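Local coordinates for hypothetical protein PAE2307 (Pyrobaculum aerophilum, PDB 1WVQ), which probably acts as an adenosine-specific kinase and carries a stably phosphorylated histidine, at residues G45-I50 against A65-L70. Numbering follows the deposited sequence.
Sequences GVKFGI and ANDEEL
Asn66 reaches across to the backbone of Val46 and Phe48 with its carboxamide, much as a further strand residue might. Its ND2 donates to Val46 O at 2.8 Å, almost straight (168°) and within the amide plane. OD1 accepts from Phe48 N, also at 2.8 Å, the donor tilted somewhat from the carbonyl plane. The first torsion sets CG between the backbone N and the carbonyl carbon (chi1 69°), and a third bond, from Asn66 N to Phe48 O at 3.2 Å, ties down its own backbone. The two side-chain bonds fix the rotation of the amide, and the backbone bond holds the residue that carries it.

The Phe48 side chain crosses that of Asn66 at about a right angle, with ring and amide planes 39° apart; CE1 lies 3.4 Å from ND2, and Asn66 N sits over one ring face. The Phe48 side chain also packs on Leu39 and Val40 of helix 31-40. Beyond the amide, Ala65 CB touches Phe48 O and Gly49 CA, and Leu70 lays CB against Gly49 N and CD1 3.4 Å from Lys47 O.

Asp67 OD1 accepts from Leu70 N at 3.0 Å, approached from above the carboxylate plane, and more weakly from Glu69 N. The arrangement is an antiparallel strand pair, closed by the non-hydrogen-bonded pair Gly49-Ala65, in which strand 60-65, the outermost of this sheet within the chain, runs through Asn66, whose side chain bonds the neighbouring strand, into the Asp67 N-cap of helix 68-81.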
ATOM      1  N   GLY A  45      -7.733 -18.584  12.481  1.00 16.69           N
ATOM      2  CA  GLY A  45      -8.798 -19.565  12.340  1.00 16.93           C
ATOM      3  C   GLY A  45      -9.805 -19.371  11.222  1.00 16.44           C
ATOM      4  O   GLY A  45     -10.893 -19.947  11.265  1.00 16.02           O
ATOM      5  N   VAL A  46      -9.455 -18.588  10.211  1.00 14.38           N
ATOM      6  CA  VAL A  46     -10.389 -18.343   9.122  1.00 13.73           C
ATOM      7  C   VAL A  46     -10.795 -19.611   8.373  1.00 12.31           C
ATOM      8  O   VAL A  46      -9.973 -20.490   8.117  1.00 13.36           O
ATOM      9  CB  VAL A  46      -9.807 -17.318   8.094  1.00 12.78           C
ATOM     10  CG1 VAL A  46      -8.565 -17.893   7.403  1.00 12.33           C
ATOM     11  CG2 VAL A  46     -10.880 -16.946   7.062  1.00 12.73           C
ATOM     12  N   LYS A  47     -12.085 -19.711   8.068  1.00 11.72           N
ATOM     13  CA  LYS A  47     -12.610 -20.825   7.291  1.00 12.34           C
ATOM     14  C   LYS A  47     -13.064 -20.152   6.007  1.00 11.71           C
ATOM     15  O   LYS A  47     -13.685 -19.091   6.043  1.00 12.00           O
ATOM     16  CB  LYS A  47     -13.784 -21.497   8.001  1.00 13.05           C
ATOM     17  CG  LYS A  47     -13.387 -22.204   9.290  1.00 16.81           C
ATOM     18  CD  LYS A  47     -12.295 -23.236   9.043  1.00 20.48           C
ATOM     19  CE  LYS A  47     -11.900 -23.956  10.336  1.00 22.62           C
ATOM     20  NZ  LYS A  47     -10.675 -24.784  10.173  1.00 24.46           N
ATOM     21  N   PHE A  48     -12.766 -20.753   4.865  1.00 11.88           N
ATOM     22  CA  PHE A  48     -13.122 -20.098   3.616  1.00 11.63           C
ATOM     23  C   PHE A  48     -13.224 -21.025   2.420  1.00 12.33           C
ATOM     24  O   PHE A  48     -12.811 -22.184   2.459  1.00 12.93           O
ATOM     25  CB  PHE A  48     -12.057 -19.051   3.290  1.00 12.68           C
ATOM     26  CG  PHE A  48     -10.689 -19.644   3.118  1.00 16.25           C
ATOM     27  CD1 PHE A  48      -9.903 -19.950   4.228  1.00 17.69           C
ATOM     28  CD2 PHE A  48     -10.229 -20.001   1.853  1.00 18.30           C
ATOM     29  CE1 PHE A  48      -8.683 -20.610   4.084  1.00 19.99           C
ATOM     30  CE2 PHE A  48      -9.009 -20.663   1.693  1.00 21.80           C
ATOM     31  CZ  PHE A  48      -8.235 -20.969   2.813  1.00 22.01           C
ATOM     32  N   GLY A  49     -13.770 -20.461   1.350  1.00 11.27           N
ATOM     33  CA  GLY A  49     -13.896 -21.149   0.085  1.00 11.87           C
ATOM     34  C   GLY A  49     -13.634 -20.059  -0.936  1.00 11.87           C
ATOM     35  O   GLY A  49     -14.178 -18.965  -0.817  1.00 11.90           O
ATOM     36  N   ILE A  50     -12.772 -20.328  -1.909  1.00 10.68           N
ATOM     37  CA  ILE A  50     -12.483 -19.338  -2.941  1.00 11.56           C
ATOM     38  C   ILE A  50     -12.559 -20.005  -4.308  1.00 10.70           C
ATOM     39  O   ILE A  50     -12.038 -21.102  -4.506  1.00 11.80           O
ATOM     40  CB  ILE A  50     -11.081 -18.652  -2.721  1.00 13.44           C
ATOM     41  CG1 ILE A  50     -10.799 -17.636  -3.839  1.00 15.01           C
ATOM     42  CG2 ILE A  50      -9.991 -19.697  -2.596  1.00 16.40           C
ATOM     43  CD1 ILE A  50     -10.119 -18.202  -5.082  1.00 15.84           C
ATOM     44  N   ALA A  65      -9.930 -24.237  -0.653  1.00 12.29           N
ATOM     45  CA  ALA A  65     -10.778 -24.049   0.519  1.00 13.78           C
ATOM     46  C   ALA A  65     -10.366 -24.947   1.675  1.00 14.91           C
ATOM     47  O   ALA A  65      -9.734 -25.981   1.471  1.00 16.35           O
ATOM     48  CB  ALA A  65     -12.236 -24.334   0.153  1.00 13.80           C
ATOM     49  N   ASN A  66     -10.718 -24.544   2.891  1.00 15.28           N
ATOM     50  CA  ASN A  66     -10.414 -25.353   4.067  1.00 15.50           C
ATOM     51  C   ASN A  66     -11.730 -25.694   4.759  1.00 16.94           C
ATOM     52  O   ASN A  66     -11.758 -26.142   5.905  1.00 17.18           O
ATOM     53  CB  ASN A  66      -9.451 -24.621   5.017  1.00 14.75           C
ATOM     54  CG  ASN A  66     -10.075 -23.415   5.698  1.00 14.29           C
ATOM     55  OD1 ASN A  66     -11.196 -23.007   5.391  1.00 14.81           O
ATOM     56  ND2 ASN A  66      -9.335 -22.832   6.635  1.00 14.68           N
ATOM     57  N   ASP A  67     -12.819 -25.489   4.026  1.00 16.67           N
ATOM     58  CA  ASP A  67     -14.172 -25.764   4.493  1.00 17.64           C
ATOM     59  C   ASP A  67     -14.980 -26.124   3.245  1.00 17.74           C
ATOM     60  O   ASP A  67     -15.159 -25.295   2.346  1.00 16.98           O
ATOM     61  CB  ASP A  67     -14.758 -24.525   5.169  1.00 19.15           C
ATOM     62  CG  ASP A  67     -16.167 -24.745   5.679  1.00 20.56           C
ATOM     63  OD1 ASP A  67     -17.045 -25.161   4.894  1.00 18.87           O
ATOM     64  OD2 ASP A  67     -16.403 -24.490   6.881  1.00 25.90           O
ATOM     65  N   GLU A  68     -15.459 -27.362   3.182  1.00 17.04           N
ATOM     66  CA  GLU A  68     -16.202 -27.813   2.012  1.00 16.92           C
ATOM     67  C   GLU A  68     -17.511 -27.086   1.742  1.00 16.96           C
ATOM     68  O   GLU A  68     -17.909 -26.927   0.585  1.00 16.49           O
ATOM     69  CB  GLU A  68     -16.450 -29.316   2.097  1.00 17.95           C
ATOM     70  CG  GLU A  68     -15.170 -30.129   2.049  1.00 21.14           C
ATOM     71  CD  GLU A  68     -14.278 -29.763   0.864  1.00 21.35           C
ATOM     72  OE1 GLU A  68     -14.769 -29.770  -0.286  1.00 23.64           O
ATOM     73  OE2 GLU A  68     -13.084 -29.467   1.084  1.00 23.76           O
ATOM     74  N   GLU A  69     -18.191 -26.655   2.796  1.00 17.83           N
ATOM     75  CA  GLU A  69     -19.445 -25.938   2.621  1.00 17.10           C
ATOM     76  C   GLU A  69     -19.150 -24.633   1.880  1.00 15.81           C
ATOM     77  O   GLU A  69     -19.811 -24.294   0.899  1.00 15.09           O
ATOM     78  CB  GLU A  69     -20.071 -25.628   3.984  1.00 20.11           C
ATOM     79  CG  GLU A  69     -21.302 -24.733   3.925  1.00 24.24           C
ATOM     80  CD  GLU A  69     -21.646 -24.152   5.285  1.00 28.06           C
ATOM     81  OE1 GLU A  69     -20.839 -23.344   5.807  1.00 29.28           O
ATOM     82  OE2 GLU A  69     -22.715 -24.503   5.831  1.00 29.61           O
ATOM     83  N   LEU A  70     -18.144 -23.912   2.358  1.00 14.61           N
ATOM     84  CA  LEU A  70     -17.774 -22.645   1.749  1.00 13.85           C
ATOM     85  C   LEU A  70     -17.195 -22.821   0.345  1.00 13.65           C
ATOM     86  O   LEU A  70     -17.390 -21.967  -0.525  1.00 13.75           O
ATOM     87  CB  LEU A  70     -16.795 -21.907   2.661  1.00 13.50           C
ATOM     88  CG  LEU A  70     -17.350 -21.681   4.077  1.00 13.40           C
ATOM     89  CD1 LEU A  70     -16.327 -20.918   4.913  1.00 13.84           C
ATOM     90  CD2 LEU A  70     -18.668 -20.919   4.011  1.00 14.15           C
TER